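Local coordinates for protein alpha-L-rhamnosidase (Aspergillus terreus, PDB 6GSZ) that probably hydrolyses terminal non-reducing alpha-L-rhamnose residues from alpha-L-rhamnosides, at residues 8-13 with 18-23; 437-442 with 717-722; 642-645 with 651-654. All coordinates share one frame; numbering follows the deposited sequence.

Starting at the N terminus, interaction 1 comes first: within the immunoglobulin-like domain it joins the turn after strand 3-9 to the loop that follows strand 15-18, closing a very short loop. The chain then runs on through the beta-rich domains into the helical glycosidase domain, where interaction 2 opens at the start of helix 437-453. Its partner comes 275 residues later, around the C-terminal part of helix 712-719, so it closes a long, largely helical loop. Nested inside that loop is interaction 3, a local closure between the end of helix 623-644 and the segment leading to helix 656-664. Interactions 2 and 3 do not touch, their nearest atoms being about 12 Å apart.

Interaction 1: 8-13 with 18-23; sequences AFEHHR and IGETQP
His12 reaches across to Glu20 with its ring nitrogen: NE2 donates to Glu20 OE1 at 2.9 Å, with a nearly straight N-H...O angle of 165°. The oxygen lies in the imidazole plane and is met on its syn side, while the carboxylate as a whole is turned well out of the ring plane. One face of the same ring takes the branch methyl of Ile18, CG2, which comes within 3.6 Å of His12 NE2 in a CH-pi contact. With Ile18 CG1 placed between the backbone N and the carbonyl carbon (chi1 67°), CG2 is the branch that faces the imidazole.

Beside this pair, the carboxylates of Glu10 and Glu20 stack with their planes 15° apart, and Glu10 CG approaches Glu20 CD to 3.7 Å. The two acids stay apart at their nearer charged oxygens, Glu10 OE1 and Glu20 OE2 being 4.4 Å from each other. A water bridges the segments further along, donating to Glu10 OE2 and to the carbonyl oxygen of Gln22. At the other end of the loop, Phe9 CB rests against Pro23 CB at 4.1 Å, and both residues pack on Val101 of strand 99-103, part of the immunoglobulin-like domain's sheet.

A type II' turn from Phe9 to His12, closed by His12 N to Phe9 O at 2.9 Å, swings Glu10 and His12 toward the 18-23 loop. Ala8, Glu10, His11 and His12 also belong to a pocket that holds 2-(2-methoxyethoxy)ethanol.

Glu10 OE1 has salt bridges to Arg24 and Arg492, the latter from helix 488-503 of the glycosidase domain. Those guanidinium groups, together with the N-H given by His12 to Glu20, would offset much of the cost of bringing two acids this close, and probably favour both carboxylates being ionised.

Interaction 2: 437-442 with 717-722; sequences PLISKL and SMLRQT
Leu719 meets Ile439 and Leu442 where two helices of the glycosidase domain, an (alpha/alpha)6 barrel of the six-hairpin class, come together: the N-terminal part of helix 437-453 against the last part of helix 712-719 and the residues that follow it. From CB outward, Leu719 closes on the other helix step by step: CB stands 5.0 Å from Ile439 CD1, but CG, anti to the backbone N (chi1 -177°), carries the branch toward that helix and closes to 4.1 Å from the same methyl. From there the fork divides the work. CD2 takes Ile439 CD1 at 3.9 Å, and CD1 goes to Leu442 CD2 at 3.8 Å, so the leucine tip touches residues on successive turns of helix 437-453. Ile439 arrives with its long CG1-CD1 arm extended, crossing Leu719 at a slant. Helix 768-775 adds to this apolar cluster: Leu771 touches both Ile439 and Leu719, while Trp770 and Ile775 pack on Leu719.

At the margin of the contact, Leu438 CD1 meets Thr722 CG2 at 4.1 Å, the two side chains crossing at about a right angle. Leu438 also borders the site of a bound 2-(2-methoxyethoxy)ethanol, together with Val731, Val732 and Asn734. No hydrogen bond spans the segments; Arg720 NH2 instead forms a salt bridge with Asp797. Gln721 folds back along its own segment, and its NE2 donates to Ser717 O at 3.1 Å, approaching from above the carbonyl plane.

Interaction 3: 642-645 with 651-654; sequences KAWI and MANE. With NAG (2-acetamido-2-deoxy-beta-D-glucopyranose), chain E.
Met651 folds back at both chi2 (-52°) and chi3 (-57°), and this double bend turns its sulfur and methyl round toward Ile645 and Trp644. SD lies 3.6 Å from Ile645 CG1, and CE reaches the base of the tryptophan, 4.3 Å from Trp644 CB. Next along, the methyl of Ala652 comes in at the indole edge, near the ring plane, with CB 3.9 Å from Trp644 CE3. The backbones meet as well: Ala652 N donates to Trp644 O at 2.9 Å, tilted from the carbonyl plane, and Met651 CA makes a CA-H...O contact with the same oxygen.

Here the chain has just left helix 623-644. Ile645 and Met651 form a single beta bridge that closes the small loop carrying the glycosylated Asn648, ahead of helix 656-664 in the (alpha/alpha)6 barrel. Trp644 is held at its other end by Asp603, which accepts from NE1, while Leu600 of the same helix 598-619 packs on both Trp644 and Met651.

Asn653 bears an N-linked sugar, its ND2 bonded to C1 of the N-acetylglucosamine at 1.4 Å. Asn597 N donates to Asn653 OD1, which would help fix the rotation of the amide, and the sugar's C6 comes to the indole edge, 4.2 Å from Trp644 CZ3. Met651 N donates to the anti lone pair of Glu654 OE2 at 2.9 Å, and Arg680 forms a salt bridge with Glu654 OE1.

Interaction 1: 8-13 with 18-23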
# COMPACT_ATOMS: atom_id res chain seq x y z
N ALA A 8 -15.43 -8.97 10.13
CA ALA A 8 -14.34 -9.33 9.28
C ALA A 8 -13.42 -10.37 9.93
O ALA A 8 -13.31 -10.47 11.17
CB ALA A 8 -13.58 -8.10 8.90
N PHE A 9 -12.73 -11.13 9.08
CA PHE A 9 -11.85 -12.19 9.48
C PHE A 9 -10.40 -11.80 9.23
O PHE A 9 -10.06 -11.34 8.11
CB PHE A 9 -12.23 -13.44 8.71
CG PHE A 9 -13.66 -13.83 8.94
CD1 PHE A 9 -14.05 -14.47 10.11
CD2 PHE A 9 -14.65 -13.40 8.07
CE1 PHE A 9 -15.39 -14.71 10.37
CE2 PHE A 9 -15.98 -13.68 8.31
CZ PHE A 9 -16.36 -14.32 9.48
N GLU A 10 -9.53 -11.99 10.24
CA GLU A 10 -8.14 -11.51 10.16
C GLU A 10 -8.18 -10.06 9.69
O GLU A 10 -8.92 -9.24 10.24
CB GLU A 10 -7.28 -12.47 9.33
CG GLU A 10 -7.22 -13.86 9.96
CD GLU A 10 -6.35 -13.99 11.21
OE1 GLU A 10 -5.23 -13.43 11.17
OE2 GLU A 10 -6.78 -14.68 12.17
N HIS A 11 -7.37 -9.74 8.67
CA HIS A 11 -7.33 -8.42 8.06
C HIS A 11 -7.91 -8.45 6.63
O HIS A 11 -7.75 -7.46 5.87
CB HIS A 11 -5.93 -7.83 8.09
CG HIS A 11 -5.45 -7.65 9.49
ND1 HIS A 11 -5.90 -6.64 10.34
CD2 HIS A 11 -4.62 -8.43 10.21
CE1 HIS A 11 -5.32 -6.81 11.51
NE2 HIS A 11 -4.57 -7.90 11.48
N HIS A 12 -8.70 -9.48 6.36
CA HIS A 12 -9.33 -9.61 5.04
C HIS A 12 -10.57 -8.71 4.94
O HIS A 12 -11.36 -8.63 5.89
CB HIS A 12 -9.80 -11.04 4.84
CG HIS A 12 -8.75 -12.10 5.00
ND1 HIS A 12 -7.73 -12.28 4.07
CD2 HIS A 12 -8.62 -13.11 5.88
CE1 HIS A 12 -7.00 -13.33 4.47
NE2 HIS A 12 -7.52 -13.83 5.60
N ARG A 13 -10.80 -8.08 3.79
CA ARG A 13 -12.02 -7.32 3.58
C ARG A 13 -13.21 -8.28 3.42
O ARG A 13 -14.33 -8.01 3.87
CB ARG A 13 -11.92 -6.38 2.37
CG ARG A 13 -10.85 -5.30 2.48
CD ARG A 13 -11.00 -4.14 1.50
NE ARG A 13 -12.23 -3.39 1.77
CZ ARG A 13 -12.70 -2.41 1.01
NH1 ARG A 13 -12.03 -2.04 -0.09
NH2 ARG A 13 -13.84 -1.79 1.34
N ILE A 18 -9.32 -18.18 2.00
CA ILE A 18 -8.31 -17.73 2.95
C ILE A 18 -7.42 -18.89 3.41
O ILE A 18 -7.72 -20.08 3.26
CB ILE A 18 -8.95 -16.98 4.14
CG1 ILE A 18 -9.79 -17.88 5.02
CG2 ILE A 18 -9.75 -15.79 3.62
CD1 ILE A 18 -10.19 -17.25 6.35
N GLY A 19 -6.32 -18.53 4.07
CA GLY A 19 -5.34 -19.48 4.55
C GLY A 19 -5.59 -19.98 5.96
O GLY A 19 -4.96 -20.94 6.40
N GLU A 20 -6.48 -19.34 6.70
CA GLU A 20 -6.70 -19.64 8.13
C GLU A 20 -7.87 -20.62 8.27
O GLU A 20 -8.94 -20.40 7.71
CB GLU A 20 -7.04 -18.37 8.93
CG GLU A 20 -5.92 -17.36 8.92
CD GLU A 20 -5.87 -16.41 7.72
OE1 GLU A 20 -6.94 -16.23 7.06
OE2 GLU A 20 -4.80 -15.79 7.54
N THR A 21 -7.68 -21.66 9.07
CA THR A 21 -8.78 -22.57 9.43
C THR A 21 -9.44 -22.14 10.75
O THR A 21 -10.57 -22.58 11.03
CB THR A 21 -8.27 -24.00 9.60
OG1 THR A 21 -7.30 -24.04 10.64
CG2 THR A 21 -7.71 -24.52 8.31
N GLN A 22 -8.77 -21.26 11.51
CA GLN A 22 -9.31 -20.71 12.78
C GLN A 22 -9.17 -19.19 12.69
O GLN A 22 -8.46 -18.57 13.49
CB GLN A 22 -8.59 -21.31 13.99
CG GLN A 22 -8.73 -22.82 14.10
CD GLN A 22 -7.92 -23.41 15.22
OE1 GLN A 22 -8.37 -23.47 16.35
NE2 GLN A 22 -6.69 -23.74 14.94
N PRO A 23 -9.84 -18.52 11.73
CA PRO A 23 -9.64 -17.09 11.52
C PRO A 23 -10.18 -16.29 12.71
O PRO A 23 -11.30 -16.57 13.19
CB PRO A 23 -10.45 -16.79 10.26
CG PRO A 23 -11.49 -17.86 10.25
CD PRO A 23 -10.78 -19.10 10.76
O HOH W 1 -5.97 -17.14 12.97

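Interaction 2: 437-442 with 717-722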
# COMPACT_ATOMS: atom_id res chain seq x y z
N PRO A 437 -6.91 26.17 1.62
CA PRO A 437 -7.11 25.32 0.44
C PRO A 437 -5.83 24.66 -0.08
O PRO A 437 -5.91 23.58 -0.67
CB PRO A 437 -7.75 26.22 -0.62
CG PRO A 437 -7.77 27.61 -0.06
CD PRO A 437 -7.24 27.58 1.35
N LEU A 438 -4.67 25.31 0.11
CA LEU A 438 -3.41 24.69 -0.32
C LEU A 438 -3.10 23.47 0.57
O LEU A 438 -2.58 22.49 0.07
CB LEU A 438 -2.27 25.70 -0.31
CG LEU A 438 -2.46 26.92 -1.21
CD1 LEU A 438 -1.26 27.83 -1.11
CD2 LEU A 438 -2.72 26.53 -2.64
N ILE A 439 -3.28 23.58 1.89
CA ILE A 439 -2.98 22.46 2.80
C ILE A 439 -4.02 21.35 2.57
O ILE A 439 -3.68 20.14 2.58
CB ILE A 439 -2.92 22.94 4.26
CG1 ILE A 439 -1.77 23.91 4.45
CG2 ILE A 439 -2.80 21.78 5.24
CD1 ILE A 439 -1.73 24.53 5.82
N SER A 440 -5.28 21.72 2.32
CA SER A 440 -6.27 20.69 1.95
C SER A 440 -5.84 19.96 0.66
O SER A 440 -5.95 18.72 0.58
CB SER A 440 -7.66 21.24 1.77
OG SER A 440 -8.13 21.81 2.97
N LYS A 441 -5.34 20.71 -0.33
CA LYS A 441 -4.89 20.08 -1.57
C LYS A 441 -3.66 19.21 -1.31
O LYS A 441 -3.52 18.14 -1.93
CB LYS A 441 -4.58 21.14 -2.63
CG LYS A 441 -4.09 20.58 -3.97
CD LYS A 441 -5.09 19.66 -4.64
CE LYS A 441 -4.84 19.48 -6.12
NZ LYS A 441 -5.85 18.58 -6.74
N LEU A 442 -2.74 19.66 -0.46
CA LEU A 442 -1.58 18.83 -0.07
C LEU A 442 -2.05 17.45 0.40
O LEU A 442 -1.50 16.43 -0.03
CB LEU A 442 -0.75 19.52 1.00
CG LEU A 442 0.44 18.72 1.53
CD1 LEU A 442 1.42 18.38 0.39
CD2 LEU A 442 1.10 19.47 2.68
N SER A 717 4.65 27.40 10.20
CA SER A 717 5.28 28.37 9.30
C SER A 717 5.99 27.64 8.15
O SER A 717 5.94 28.11 7.03
CB SER A 717 6.19 29.31 10.03
OG SER A 717 5.44 30.12 10.93
N MET A 718 6.65 26.50 8.46
CA MET A 718 7.23 25.68 7.39
C MET A 718 6.13 25.16 6.45
O MET A 718 6.28 25.20 5.21
CB MET A 718 7.97 24.47 7.97
CG MET A 718 9.10 24.84 8.90
SD MET A 718 10.14 23.43 9.32
CE MET A 718 11.04 23.27 7.80
N LEU A 719 5.05 24.66 7.02
CA LEU A 719 3.97 24.04 6.23
C LEU A 719 3.30 25.04 5.29
O LEU A 719 2.90 24.66 4.19
CB LEU A 719 2.96 23.40 7.18
CG LEU A 719 1.81 22.64 6.52
CD1 LEU A 719 2.34 21.46 5.72
CD2 LEU A 719 0.82 22.17 7.56
N ARG A 720 3.29 26.32 5.67
CA ARG A 720 2.64 27.36 4.86
C ARG A 720 3.58 27.93 3.79
O ARG A 720 3.09 28.69 2.93
CB ARG A 720 2.12 28.47 5.77
CG ARG A 720 1.00 28.02 6.68
CD ARG A 720 0.58 29.10 7.65
NE ARG A 720 0.21 30.33 6.95
CZ ARG A 720 -0.08 31.47 7.57
NH1 ARG A 720 0.30 31.65 8.82
NH2 ARG A 720 -0.77 32.39 6.93
N GLN A 721 4.87 27.57 3.80
CA GLN A 721 5.81 28.12 2.79
C GLN A 721 5.41 27.61 1.40
O GLN A 721 5.06 26.46 1.27
CB GLN A 721 7.25 27.68 3.04
CG GLN A 721 7.88 28.30 4.25
CD GLN A 721 7.74 29.80 4.24
OE1 GLN A 721 8.18 30.47 3.29
NE2 GLN A 721 7.13 30.33 5.30
N THR A 722 5.48 28.49 0.40
CA THR A 722 5.14 28.11 -0.95
C THR A 722 6.33 28.19 -1.90
O THR A 722 6.15 27.79 -3.08
CB THR A 722 3.98 28.95 -1.50
OG1 THR A 722 4.37 30.32 -1.44
CG2 THR A 722 2.71 28.71 -0.71

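Interaction 3: 642-645 with 651-654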
# COMPACT_ATOMS: atom_id res chain seq x y z
N LYS A 642 29.19 10.42 22.75
CA LYS A 642 30.63 10.55 22.58
C LYS A 642 31.00 10.85 21.13
O LYS A 642 31.92 11.62 20.87
CB LYS A 642 31.35 9.28 23.05
CG LYS A 642 31.36 9.10 24.56
CD LYS A 642 31.68 7.70 25.03
CE LYS A 642 33.09 7.26 24.74
NZ LYS A 642 33.32 5.91 25.32
N ALA A 643 30.31 10.19 20.19
CA ALA A 643 30.66 10.32 18.79
C ALA A 643 30.17 11.64 18.16
O ALA A 643 30.89 12.21 17.31
CB ALA A 643 30.11 9.14 18.03
N TRP A 644 28.97 12.12 18.53
CA TRP A 644 28.24 13.09 17.73
C TRP A 644 27.79 14.35 18.47
O TRP A 644 27.32 15.28 17.83
CB TRP A 644 27.02 12.43 17.08
CG TRP A 644 27.39 11.25 16.22
CD1 TRP A 644 27.00 9.96 16.43
CD2 TRP A 644 28.25 11.23 15.06
NE1 TRP A 644 27.51 9.15 15.46
CE2 TRP A 644 28.31 9.89 14.63
CE3 TRP A 644 28.99 12.20 14.36
CZ2 TRP A 644 29.03 9.50 13.50
CZ3 TRP A 644 29.70 11.81 13.24
CH2 TRP A 644 29.75 10.47 12.85
N ILE A 645 27.91 14.39 19.80
CA ILE A 645 27.42 15.53 20.59
C ILE A 645 28.59 16.07 21.41
O ILE A 645 29.23 15.32 22.17
CB ILE A 645 26.24 15.16 21.50
CG1 ILE A 645 25.13 14.43 20.75
CG2 ILE A 645 25.72 16.42 22.15
CD1 ILE A 645 23.90 14.14 21.52
N MET A 651 25.48 19.50 18.21
CA MET A 651 25.60 18.37 17.30
C MET A 651 26.80 18.58 16.36
O MET A 651 27.11 19.73 15.98
CB MET A 651 24.34 18.24 16.46
CG MET A 651 23.11 17.87 17.28
SD MET A 651 23.29 16.43 18.35
CE MET A 651 23.76 15.20 17.14
N ALA A 652 27.41 17.47 15.93
CA ALA A 652 28.51 17.53 14.97
C ALA A 652 28.07 18.29 13.70
O ALA A 652 28.85 19.07 13.14
CB ALA A 652 28.99 16.13 14.64
N ASN A 653 26.83 18.07 13.28
CA ASN A 653 26.20 18.85 12.19
C ASN A 653 24.91 19.49 12.72
O ASN A 653 23.94 18.81 13.02
CB ASN A 653 25.89 17.97 10.97
CG ASN A 653 27.05 17.10 10.57
OD1 ASN A 653 26.89 15.90 10.48
ND2 ASN A 653 28.23 17.70 10.35
N GLU A 654 24.91 20.82 12.80
CA GLU A 654 23.75 21.59 13.25
C GLU A 654 22.84 21.91 12.05
O GLU A 654 22.80 23.00 11.54
CB GLU A 654 24.21 22.85 13.98
CG GLU A 654 24.81 22.59 15.36
CD GLU A 654 23.80 22.61 16.50
OE1 GLU A 654 23.00 23.54 16.54
OE2 GLU A 654 23.79 21.62 17.32
C1 NAG E . 29.41 16.94 10.01
C2 NAG E . 30.26 17.64 8.99
C3 NAG E . 31.57 16.87 8.74
C4 NAG E . 32.29 16.46 10.02
C5 NAG E . 31.29 15.72 10.93
C6 NAG E . 31.88 15.20 12.25
C7 NAG E . 29.02 16.64 7.05
C8 NAG E . 28.29 16.95 5.80
N2 NAG E . 29.48 17.73 7.76
O3 NAG E . 32.37 17.67 7.92
O4 NAG E . 33.24 15.45 9.67
O5 NAG E . 30.18 16.57 11.16
O6 NAG E . 32.43 16.31 12.97
O7 NAG E . 29.15 15.44 7.34